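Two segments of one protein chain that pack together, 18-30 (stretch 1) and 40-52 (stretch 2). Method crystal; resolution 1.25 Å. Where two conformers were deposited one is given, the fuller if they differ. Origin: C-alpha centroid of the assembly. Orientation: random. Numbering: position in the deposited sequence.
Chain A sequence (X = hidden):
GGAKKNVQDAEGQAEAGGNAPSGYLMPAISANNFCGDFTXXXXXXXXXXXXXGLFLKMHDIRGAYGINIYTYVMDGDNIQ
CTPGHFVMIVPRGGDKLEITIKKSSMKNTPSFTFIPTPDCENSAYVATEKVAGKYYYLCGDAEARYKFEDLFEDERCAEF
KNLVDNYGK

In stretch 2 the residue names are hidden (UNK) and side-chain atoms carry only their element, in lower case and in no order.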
# COMPACT_ATOMS: atom_id res chain seq x y z
N GLY A 18 18.48 3.69 -7.15
CA GLY A 18 17.87 3.63 -8.51
C GLY A 18 16.45 3.09 -8.49
O GLY A 18 15.51 3.78 -8.90
N ASN A 19 16.30 1.85 -8.03
CA ASN A 19 14.99 1.20 -7.95
C ASN A 19 14.68 0.78 -6.51
O ASN A 19 13.90 -0.16 -6.28
CB ASN A 19 14.94 -0.02 -8.87
CG ASN A 19 14.60 0.32 -10.31
OD1 ASN A 19 14.13 1.43 -10.62
ND2 ASN A 19 14.82 -0.64 -11.21
N ALA A 20 15.26 1.46 -5.54
CA ALA A 20 14.98 1.16 -4.15
C ALA A 20 13.47 1.37 -3.88
O ALA A 20 12.88 2.35 -4.34
CB ALA A 20 15.80 2.04 -3.21
N PRO A 21 12.86 0.45 -3.15
CA PRO A 21 11.45 0.63 -2.78
C PRO A 21 11.27 1.69 -1.70
O PRO A 21 12.20 2.03 -0.94
CB PRO A 21 11.06 -0.74 -2.24
CG PRO A 21 12.35 -1.28 -1.68
CD PRO A 21 13.42 -0.81 -2.63
N SER A 22 10.05 2.19 -1.61
CA SER A 22 9.74 3.17 -0.61
C SER A 22 8.45 2.86 0.13
O SER A 22 7.52 2.28 -0.41
CB SER A 22 9.68 4.55 -1.23
OG SER A 22 8.93 4.52 -2.43
N GLY A 23 8.45 3.20 1.40
CA GLY A 23 7.29 3.02 2.27
C GLY A 23 6.57 4.31 2.56
O GLY A 23 7.17 5.39 2.57
N TYR A 24 5.28 4.18 2.84
CA TYR A 24 4.39 5.31 3.07
C TYR A 24 3.40 5.01 4.14
O TYR A 24 2.85 3.89 4.22
CB TYR A 24 3.61 5.68 1.80
CG TYR A 24 4.50 5.97 0.64
CD1 TYR A 24 5.07 7.22 0.47
CD2 TYR A 24 4.83 4.98 -0.26
CE1 TYR A 24 5.94 7.48 -0.58
CE2 TYR A 24 5.73 5.21 -1.28
CZ TYR A 24 6.25 6.46 -1.46
OH TYR A 24 7.14 6.71 -2.47
N LEU A 25 3.10 6.01 4.97
CA LEU A 25 1.87 6.00 5.72
C LEU A 25 0.77 6.59 4.85
O LEU A 25 1.01 7.49 4.05
CB LEU A 25 2.01 6.82 6.99
CG LEU A 25 2.93 6.21 8.04
CD1 LEU A 25 3.14 7.18 9.23
CD2 LEU A 25 2.46 4.85 8.50
N MSE A 26 -0.45 6.05 5.00
CA MSE A 26 -1.57 6.37 4.12
C MSE A 26 -2.80 6.75 4.95
O MSE A 26 -3.76 5.99 5.05
CB MSE A 26 -1.91 5.21 3.20
CG MSE A 26 -0.74 4.76 2.30
SE MSE A 26 -1.25 3.48 1.05
CE MSE A 26 -2.50 4.60 -0.01
N PRO A 27 -2.77 7.95 5.54
CA PRO A 27 -3.99 8.45 6.19
C PRO A 27 -5.02 8.80 5.11
O PRO A 27 -4.66 9.10 3.97
CB PRO A 27 -3.49 9.71 6.90
CG PRO A 27 -2.37 10.18 6.06
CD PRO A 27 -1.68 8.92 5.55
N ALA A 28 -6.29 8.77 5.50
CA ALA A 28 -7.40 9.15 4.65
C ALA A 28 -8.07 10.37 5.26
O ALA A 28 -8.45 10.35 6.41
CB ALA A 28 -8.41 8.01 4.49
N ILE A 29 -8.22 11.42 4.46
CA ILE A 29 -8.70 12.74 4.93
C ILE A 29 -9.74 13.28 3.96
O ILE A 29 -9.63 13.07 2.76
CB ILE A 29 -7.50 13.71 5.01
CG1 ILE A 29 -6.44 13.13 5.92
CG2 ILE A 29 -7.91 15.11 5.47
CD1 ILE A 29 -5.12 13.87 5.93
N SER A 30 -10.78 13.96 4.48
CA SER A 30 -11.85 14.43 3.61
C SER A 30 -11.37 15.45 2.57
O SER A 30 -11.91 15.51 1.47
CB SER A 30 -13.01 15.02 4.43
OG SER A 30 -13.59 14.00 5.19
N UNK A 40 -2.60 12.26 13.15
CA UNK A 40 -3.80 12.32 13.98
C UNK A 40 -4.88 11.40 13.39
O UNK A 40 -5.99 11.32 13.94
c UNK A 40 -3.38 14.67 14.78
o UNK A 40 -4.51 14.27 12.73
c UNK A 40 -4.35 13.77 14.05
N UNK A 41 -4.54 10.73 12.28
CA UNK A 41 -5.42 9.85 11.52
C UNK A 41 -4.83 8.45 11.48
O UNK A 41 -3.60 8.31 11.37
c UNK A 41 -6.74 11.29 9.78
c UNK A 41 -5.54 10.37 10.07
c UNK A 41 -4.95 13.69 9.51
se UNK A 41 -6.57 13.13 10.46
N UNK A 42 -5.68 7.43 11.49
CA UNK A 42 -5.20 6.06 11.45
C UNK A 42 -4.79 5.65 10.04
O UNK A 42 -5.59 5.68 9.11
c UNK A 42 -5.61 3.67 12.05
o UNK A 42 -6.77 5.42 13.21
c UNK A 42 -6.25 5.04 11.92
N UNK A 43 -3.54 5.21 9.90
CA UNK A 43 -3.09 5.02 8.55
C UNK A 43 -3.13 3.56 8.06
O UNK A 43 -3.02 2.61 8.81
c UNK A 43 -2.44 5.15 10.88
c UNK A 43 -1.65 5.47 8.64
c UNK A 43 -1.22 5.04 10.02
N UNK A 44 -3.34 3.43 6.77
CA UNK A 44 -2.91 2.24 6.06
C UNK A 44 -1.44 2.43 5.70
O UNK A 44 -0.84 3.46 6.03
c UNK A 44 -5.04 1.27 5.11
o UNK A 44 -5.72 0.89 4.14
c UNK A 44 -3.78 2.07 4.83
o UNK A 44 -5.35 1.02 6.31
N UNK A 45 -0.86 1.45 5.03
CA UNK A 45 0.55 1.48 4.73
C UNK A 45 0.74 1.20 3.26
O UNK A 45 0.09 0.29 2.71
o UNK A 45 0.18 0.88 11.08
c UNK A 45 1.28 0.40 5.55
c UNK A 45 0.99 0.50 7.02
c UNK A 45 1.80 1.25 7.83
c UNK A 45 -0.41 0.01 8.93
c UNK A 45 1.56 1.37 9.20
c UNK A 45 -0.14 -0.09 7.58
c UNK A 45 0.45 0.77 9.73
N UNK A 46 1.65 1.91 2.63
CA UNK A 46 1.97 1.67 1.26
C UNK A 46 3.42 1.30 1.01
O UNK A 46 4.30 1.71 1.76
N UNK A 47 3.65 0.63 -0.11
CA UNK A 47 5.00 0.20 -0.47
C UNK A 47 5.13 0.23 -1.98
O UNK A 47 4.44 -0.52 -2.66
c UNK A 47 5.25 -1.21 0.07
c UNK A 47 6.68 -1.69 0.09
c UNK A 47 8.35 -3.23 -0.66
c UNK A 47 7.07 -2.75 -0.68
c UNK A 47 7.63 -1.14 0.92
o UNK A 47 10.55 -3.21 0.18
c UNK A 47 8.92 -1.64 0.97
c UNK A 47 9.27 -2.69 0.17
N UNK A 48 5.97 1.11 -2.47
CA UNK A 48 6.20 1.26 -3.91
C UNK A 48 7.46 0.49 -4.29
O UNK A 48 8.50 0.66 -3.66
c UNK A 48 6.90 4.45 -6.02
c UNK A 48 6.34 2.73 -4.30
c UNK A 48 4.94 2.94 -6.33
c UNK A 48 6.33 3.05 -5.78
N UNK A 49 7.34 -0.37 -5.30
CA UNK A 49 8.43 -1.25 -5.72
C UNK A 49 8.76 -1.04 -7.18
O UNK A 49 8.25 -1.75 -8.06
se UNK A 49 7.15 -4.91 -3.92
c UNK A 49 8.71 -5.69 -4.27
c UNK A 49 7.69 -3.10 -4.14
c UNK A 49 8.02 -2.69 -5.53
N UNK A 50 9.60 -0.04 -7.47
CA UNK A 50 9.91 0.24 -8.87
C UNK A 50 10.56 -0.93 -9.61
O UNK A 50 10.34 -1.04 -10.81
c UNK A 50 10.55 2.08 -7.46
c UNK A 50 10.18 0.97 -6.57
c UNK A 50 10.86 1.43 -8.78
N UNK A 51 11.28 -1.80 -8.90
CA UNK A 51 11.95 -2.96 -9.53
C UNK A 51 10.95 -3.99 -10.09
O UNK A 51 11.29 -4.82 -10.95
o UNK A 51 14.13 -6.09 -7.69
c UNK A 51 12.89 -3.67 -8.53
c UNK A 51 13.11 -5.77 -7.05
c UNK A 51 12.19 -4.67 -7.61
o UNK A 51 12.78 -6.33 -5.98
N UNK A 52 9.72 -3.97 -9.58
CA UNK A 52 8.69 -4.91 -10.01
C UNK A 52 7.46 -4.22 -10.62
O UNK A 52 6.56 -4.90 -11.11
c UNK A 52 9.32 -6.56 -8.15
c UNK A 52 8.85 -8.90 -8.99
c UNK A 52 8.23 -5.73 -8.82
c UNK A 52 8.80 -7.93 -7.79
n UNK A 52 7.51 -9.19 -9.63
O HOH W 1 11.69 -1.84 -5.90
O HOH W 2 -6.93 7.60 8.07

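Position 40 has three side-chain atoms, a carbon bearing one oxygen and one carbon, and lies out of reach of stretch 1; this beta-branched hydroxyl identifies Thr40. Position 41 carries an unbranched run of two carbons, a selenium and a terminal carbon, which only selenomethionine matches. Its CB lies 3.8 Å from CB of Pro27, and its last carbon 3.6 Å from CD1 of Ile29. It is Met41, with its CA-to-CB bond directed toward stretch 1.

Position 42 repeats the pattern of one carbon holding an oxygen and a carbon, here with its CA-to-CB bond pointing away: Thr42. Its carbonyl still takes part, because water 2 donates to O of Thr42 (2.6 Å) and accepts from N of Ala28 (2.9 Å). At position 43 three carbons close a ring onto the backbone nitrogen, one of them 4.0 Å from CD2 of Leu25; this is Pro43.

Position 44 has two carbons, the second carrying two oxygens. Its CB is 4.0 Å from CB of Met26, while both oxygens are hydrogen-bonded elsewhere in the structure. The short carboxylate is Asp44. Position 45 shows one carbon leading to a six-carbon ring that bears an oxygen, and a ring carbon sits 3.7 Å from CD2 of Leu25: Tyr45.

Position 46 has no side-chain atoms and is Gly46. An ideal CB here would fall 3.0 Å from SE of Met26, a clash, so the bare backbone leaves room for the selenium, which lies 3.7 Å from N of Gly46. Position 47 again has one carbon and a six-carbon ring with an oxygen, the latter 3.2 Å from CG of Pro21. It is Tyr47, whose CZ approaches CB of Pro21 to 3.6 Å.

Position 48 has four carbons, forked at the second, as in leucine rather than isoleucine. CB of Leu48 lies 4.0 Å from CE2 of Tyr24, near the plane of that ring and at its edge. Position 49 has two carbons, selenium and a carbon, and its CA-to-CB bond points away from stretch 1: selenomethionine Met49. Position 50 closes three carbons onto its nitrogen, with its CA-to-CB bond directed toward stretch 1, and the ring carbon bonded to that nitrogen lies 3.8 Å from O of Ala20; it is Pro50.

Position 51 has three carbons, the third bearing two oxygens, and its CB is 4.2 Å from CB of Asn19: Glu51. Water 1 joins its N (3.0 Å) to O of Asn19 (2.8 Å). Position 52, four carbons in a row ending in nitrogen, is Lys52, beyond reach of stretch 1.

The contact is an antiparallel strand pair, with axes at 154°. Reciprocal backbone hydrogen bonds join Ser22 to Leu48, Tyr24 to Gly46 and Met26 to Asp44; in the middle pair, N of Gly46 reaches O of Tyr24 at 2.8 Å and 172°. Leu25 and Tyr45 pack on one sheet face, while Tyr24 and Leu48 meet on the other. Together the stretches bury 900 Å².

Stretch 2 40-52: TMTPDYGYLMPEK
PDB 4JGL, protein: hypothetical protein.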